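Local coordinates for protein putative phosphosugar isomerase (Silicibacter pomeroyi DSS-3, PDB 3FJ1) that probably binds phosphosugars or related carbohydrate derivatives through its two SIS domains, though its reaction is not established, at residues L166-A171 with G175-L180; S62-L67 with H304-P309. All coordinates share one frame; numbering follows the deposited sequence. Where two conformers were deposited one is given.

Overall arrangement
Both contacts lie on the same side of the chain's centre, their own centres about 10 Å apart. Contact 1 is local: it folds helix 174-181 back against the end of helix 153-171, only a short turn separating the two. Contact 2 is long-range. It brings helix 53-69, from the first SIS domain, against the turn that leads into helix 308-326 of the second, and the residues of contact 1 fall between its segments along the chain. The contacts touch each other, for Leu167 CD1 packs 3.5 Å from Ala64 CB, and Ala179 and Leu180 reach Thr307. Helix 174-181, which follows helix 153-171 of the first domain, therefore packs on the entry to the second domain's last helix.

Contact 1: L166-A171 with G175-L180; sequences LLADWA and GLRAAL
Ala168 packs into the side of helix 174-181, where its methyl meets two leucines placed one turn apart. Its CB lies 3.6 Å from CD2 of Leu176 and 3.9 Å from CD1 of Leu180. Leu176 reaches it with CG anti to the backbone N, which carries the branched end toward Ala168, CD2 coming nearest. A small alanine suits this place, since the CA atoms of Ala168 and Arg177 are just 6.0 Å apart, whereas the leucines supply the bulk from the other side.

The polar part flanks this apolar patch. Arg177 extends from CG to NE and crosses Asp169 at about a right angle, forming a salt bridge in which NE donates to Asp169 OD1 at 3.1 Å, with an N-H...O angle of 165°. The acceptor lies in the guanidinium plane, although the carboxylate itself is turned 58° from it; NH2 adds a weak bond to the same oxygen. NH1 pairs with Asp174, so the arginine is held by two acids, and replacing it with a leucine would probably leave both carboxylates without their cationic mate.

The two segments run nearly antiparallel, at 149°, as a helical hairpin. Helix 8-41 packs against Asp169 through Val31 and Ala35, while Leu68 of helix 53-69 touches Leu176.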
loop_
_atom_site.group_PDB
_atom_site.type_symbol
_atom_site.label_atom_id
_atom_site.label_comp_id
_atom_site.label_asym_id
_atom_site.label_seq_id
_atom_site.Cartn_x
_atom_site.Cartn_y
_atom_site.Cartn_z
ATOM N N LEU A 166 22.620 -6.045 -2.916
ATOM C CA LEU A 166 22.949 -5.841 -1.507
ATOM C C LEU A 166 22.465 -7.024 -0.706
ATOM O O LEU A 166 23.216 -7.605 0.071
ATOM C CB LEU A 166 22.319 -4.537 -0.999
ATOM C CG LEU A 166 22.566 -4.101 0.448
ATOM C CD1 LEU A 166 24.073 -3.885 0.716
ATOM C CD2 LEU A 166 21.720 -2.821 0.755
ATOM N N LEU A 167 21.210 -7.416 -0.929
ATOM C CA LEU A 167 20.631 -8.546 -0.229
ATOM C C LEU A 167 21.361 -9.859 -0.531
ATOM O O LEU A 167 21.523 -10.700 0.349
ATOM C CB LEU A 167 19.148 -8.681 -0.576
ATOM C CG LEU A 167 18.235 -7.568 -0.068
ATOM C CD1 LEU A 167 16.807 -7.743 -0.600
ATOM C CD2 LEU A 167 18.282 -7.518 1.428
ATOM N N ALA A 168 21.803 -10.021 -1.773
ATOM C CA ALA A 168 22.479 -11.219 -2.188
ATOM C C ALA A 168 23.880 -11.293 -1.534
ATOM O O ALA A 168 24.287 -12.363 -1.091
ATOM C CB ALA A 168 22.575 -11.269 -3.695
ATOM N N ASP A 169 24.581 -10.167 -1.449
ATOM C CA ASP A 169 25.910 -10.150 -0.803
ATOM C C ASP A 169 25.727 -10.360 0.713
ATOM O O ASP A 169 26.500 -11.060 1.365
ATOM C CB ASP A 169 26.668 -8.826 -1.044
ATOM C CG ASP A 169 27.382 -8.748 -2.410
ATOM O OD1 ASP A 169 27.515 -9.790 -3.126
ATOM O OD2 ASP A 169 27.814 -7.608 -2.779
ATOM N N TRP A 170 24.701 -9.731 1.278
ATOM C CA TRP A 170 24.416 -9.853 2.712
ATOM C C TRP A 170 24.058 -11.295 3.079
ATOM O O TRP A 170 24.584 -11.833 4.071
ATOM C CB TRP A 170 23.342 -8.821 3.076
ATOM C CG TRP A 170 22.903 -8.760 4.489
ATOM C CD1 TRP A 170 23.471 -9.332 5.570
ATOM C CD2 TRP A 170 21.822 -7.969 4.965
ATOM N NE1 TRP A 170 22.758 -9.008 6.706
ATOM C CE2 TRP A 170 21.745 -8.158 6.352
ATOM C CE3 TRP A 170 20.893 -7.135 4.340
ATOM C CZ2 TRP A 170 20.769 -7.533 7.136
ATOM C CZ3 TRP A 170 19.924 -6.511 5.134
ATOM C CH2 TRP A 170 19.872 -6.733 6.498
ATOM N N ALA A 171 23.217 -11.946 2.276
ATOM C CA ALA A 171 22.831 -13.330 2.487
ATOM C C ALA A 171 23.917 -14.311 2.009
ATOM O O ALA A 171 23.877 -15.512 2.345
ATOM C CB ALA A 171 21.475 -13.632 1.751
ATOM N N GLY A 175 23.298 -18.358 -5.815
ATOM C CA GLY A 175 22.307 -18.544 -6.891
ATOM C C GLY A 175 21.753 -17.199 -7.338
ATOM O O GLY A 175 21.645 -16.895 -8.550
ATOM N N LEU A 176 21.405 -16.369 -6.358
ATOM C CA LEU A 176 20.936 -15.026 -6.676
ATOM C C LEU A 176 22.028 -14.159 -7.338
ATOM O O LEU A 176 21.728 -13.431 -8.289
ATOM C CB LEU A 176 20.381 -14.335 -5.428
ATOM C CG LEU A 176 19.812 -12.928 -5.650
ATOM C CD1 LEU A 176 18.819 -12.858 -6.850
ATOM C CD2 LEU A 176 19.189 -12.446 -4.353
ATOM N N ARG A 177 23.271 -14.211 -6.829
ATOM C CA ARG A 177 24.388 -13.459 -7.423
ATOM C C ARG A 177 24.596 -13.878 -8.873
ATOM O O ARG A 177 24.866 -13.042 -9.727
ATOM C CB ARG A 177 25.699 -13.655 -6.656
ATOM C CG ARG A 177 25.891 -12.909 -5.344
ATOM C CD ARG A 177 27.015 -13.648 -4.536
ATOM N NE ARG A 177 27.529 -12.872 -3.429
ATOM C CZ ARG A 177 28.163 -13.375 -2.380
ATOM N NH1 ARG A 177 28.327 -14.692 -2.207
ATOM N NH2 ARG A 177 28.607 -12.545 -1.456
ATOM N N ALA A 178 24.431 -15.165 -9.161
ATOM C CA ALA A 178 24.619 -15.674 -10.540
ATOM C C ALA A 178 23.550 -15.152 -11.450
ATOM O O ALA A 178 23.851 -14.749 -12.582
ATOM C CB ALA A 178 24.623 -17.215 -10.561
ATOM N N ALA A 179 22.293 -15.192 -10.986
ATOM C CA ALA A 179 21.180 -14.649 -11.754
ATOM C C ALA A 179 21.360 -13.154 -12.020
ATOM O O ALA A 179 21.155 -12.684 -13.135
ATOM C CB ALA A 179 19.881 -14.881 -11.035
ATOM N N LEU A 180 21.722 -12.414 -10.983
ATOM C CA LEU A 180 21.992 -10.970 -11.131
ATOM C C LEU A 180 23.058 -10.737 -12.207
ATOM O O LEU A 180 22.924 -9.833 -13.049
ATOM C CB LEU A 180 22.446 -10.372 -9.796
ATOM C CG LEU A 180 21.356 -10.208 -8.732
ATOM C CD1 LEU A 180 21.988 -10.043 -7.299
ATOM C CD2 LEU A 180 20.349 -9.042 -9.088
#

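Contact 2: S62-L67 with H304-P309; sequences SYAAEL and HALTDP
Leu306 reaches across to Ala64 and Leu67, which lie one turn apart on helix 53-69. From its CB, which points at the helix, the chain leads to CG, set anti to the carbonyl carbon (chi1 -67°), and there it forks. CD1 comes to 4.0 Å from both CB and CA of Ala64. CD2 also lies 4.0 Å from Ala64 CA, and faces Leu67 CD1 at 4.2 Å. Alanine suits the first position because its short side chain lets a branched leucine approach the helix backbone; Leu67 adds a larger apolar group beside it. Between the two segments the contact is van der Waals; one turn earlier in the same helix, the hydroxyl of Tyr60 hydrogen-bonds to Leu306 O.

The turn bearing Leu306 is shaped by His304, whose ND1 accepts the Leu306 backbone N-H at 3.0 Å and 169°, the donor lying near the ring plane. Histidine suits this place because its ring nitrogen can reach forward to the backbone N-H two residues later.

On the first domain's side, Leu164 of helix 153-171 also packs on Ala64, while Tyr84 of the second subunit touches Leu67. Beyond the turn the chain enters helix 308-326.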
loop_
_atom_site.group_PDB
_atom_site.type_symbol
_atom_site.label_atom_id
_atom_site.label_comp_id
_atom_site.label_asym_id
_atom_site.label_seq_id
_atom_site.Cartn_x
_atom_site.Cartn_y
_atom_site.Cartn_z
ATOM N N SER A 62 11.107 -5.686 -0.065
ATOM C CA SER A 62 10.556 -6.189 1.186
ATOM C C SER A 62 10.319 -7.691 1.062
ATOM O O SER A 62 10.718 -8.459 1.936
ATOM C CB SER A 62 9.274 -5.453 1.568
ATOM O OG SER A 62 9.546 -4.080 1.708
ATOM N N TYR A 63 9.699 -8.129 -0.033
ATOM C CA TYR A 63 9.560 -9.576 -0.272
ATOM C C TYR A 63 10.923 -10.261 -0.313
ATOM O O TYR A 63 11.116 -11.313 0.315
ATOM C CB TYR A 63 8.818 -9.869 -1.575
ATOM C CG TYR A 63 7.337 -9.811 -1.394
ATOM C CD1 TYR A 63 6.659 -10.867 -0.794
ATOM C CD2 TYR A 63 6.616 -8.679 -1.772
ATOM C CE1 TYR A 63 5.282 -10.815 -0.581
ATOM C CE2 TYR A 63 5.219 -8.621 -1.599
ATOM C CZ TYR A 63 4.569 -9.684 -0.982
ATOM O OH TYR A 63 3.201 -9.589 -0.778
ATOM N N ALA A 64 11.865 -9.665 -1.045
ATOM C CA ALA A 64 13.204 -10.229 -1.196
ATOM C C ALA A 64 13.893 -10.362 0.160
ATOM O O ALA A 64 14.477 -11.376 0.458
ATOM C CB ALA A 64 14.072 -9.355 -2.163
ATOM N N ALA A 65 13.827 -9.336 1.003
ATOM C CA ALA A 65 14.498 -9.421 2.325
ATOM C C ALA A 65 13.866 -10.470 3.259
ATOM O O ALA A 65 14.540 -11.177 4.021
ATOM C CB ALA A 65 14.492 -8.097 2.996
ATOM N N GLU A 66 12.543 -10.503 3.235
ATOM C CA GLU A 66 11.783 -11.448 4.033
ATOM C C GLU A 66 12.048 -12.871 3.560
ATOM O O GLU A 66 12.329 -13.724 4.378
ATOM C CB GLU A 66 10.297 -11.078 4.021
ATOM C CG GLU A 66 10.050 -9.849 4.915
ATOM C CD GLU A 66 8.633 -9.258 4.870
ATOM O OE1 GLU A 66 7.741 -9.798 4.167
ATOM O OE2 GLU A 66 8.436 -8.224 5.547
ATOM N N LEU A 67 12.025 -13.108 2.246
ATOM C CA LEU A 67 12.274 -14.469 1.702
ATOM C C LEU A 67 13.735 -14.945 1.818
ATOM O O LEU A 67 13.992 -16.125 2.083
ATOM C CB LEU A 67 11.794 -14.571 0.249
ATOM C CG LEU A 67 10.293 -14.312 0.006
ATOM C CD1 LEU A 67 9.916 -14.418 -1.471
ATOM C CD2 LEU A 67 9.412 -15.220 0.842
ATOM N N HIS A 304 16.559 -17.179 -11.150
ATOM C CA HIS A 304 16.218 -17.084 -9.711
ATOM C C HIS A 304 14.851 -16.422 -9.535
ATOM O O HIS A 304 14.521 -15.455 -10.226
ATOM C CB HIS A 304 17.286 -16.283 -8.953
ATOM C CG HIS A 304 17.208 -16.413 -7.464
ATOM N ND1 HIS A 304 16.314 -15.699 -6.693
ATOM C CD2 HIS A 304 17.929 -17.170 -6.600
ATOM C CE1 HIS A 304 16.474 -16.025 -5.422
ATOM N NE2 HIS A 304 17.452 -16.914 -5.339
ATOM N N ALA A 305 14.073 -16.943 -8.590
ATOM C CA ALA A 305 12.760 -16.411 -8.259
ATOM C C ALA A 305 12.754 -14.900 -8.086
ATOM O O ALA A 305 11.829 -14.220 -8.542
ATOM C CB ALA A 305 12.264 -17.035 -6.966
ATOM N N LEU A 306 13.760 -14.343 -7.407
ATOM C CA LEU A 306 13.719 -12.922 -7.061
ATOM C C LEU A 306 14.077 -11.938 -8.193
ATOM O O LEU A 306 13.731 -10.774 -8.131
ATOM C CB LEU A 306 14.586 -12.663 -5.817
ATOM C CG LEU A 306 14.031 -13.313 -4.538
ATOM C CD1 LEU A 306 14.984 -13.116 -3.349
ATOM C CD2 LEU A 306 12.644 -12.750 -4.258
ATOM N N THR A 307 14.800 -12.402 -9.200
ATOM C CA THR A 307 15.145 -11.578 -10.352
ATOM C C THR A 307 14.102 -11.712 -11.473
ATOM O O THR A 307 14.020 -10.850 -12.342
ATOM C CB THR A 307 16.587 -11.911 -10.878
ATOM O OG1 THR A 307 16.797 -13.327 -10.822
ATOM C CG2 THR A 307 17.671 -11.221 -9.987
ATOM N N ASP A 308 13.265 -12.746 -11.432
ATOM C CA ASP A 308 12.271 -12.964 -12.485
ATOM C C ASP A 308 11.368 -11.766 -12.764
ATOM O O ASP A 308 11.122 -11.455 -13.916
ATOM C CB ASP A 308 11.417 -14.219 -12.235
ATOM C CG ASP A 308 12.062 -15.523 -12.764
ATOM O OD1 ASP A 308 13.191 -15.525 -13.317
ATOM O OD2 ASP A 308 11.408 -16.563 -12.585
ATOM N N PRO A 309 10.850 -11.099 -11.715
ATOM C CA PRO A 309 9.977 -9.952 -11.976
ATOM C C PRO A 309 10.595 -8.819 -12.803
ATOM O O PRO A 309 9.866 -8.151 -13.514
ATOM C CB PRO A 309 9.562 -9.496 -10.570
ATOM C CG PRO A 309 9.654 -10.736 -9.751
ATOM C CD PRO A 309 10.896 -11.418 -10.276
#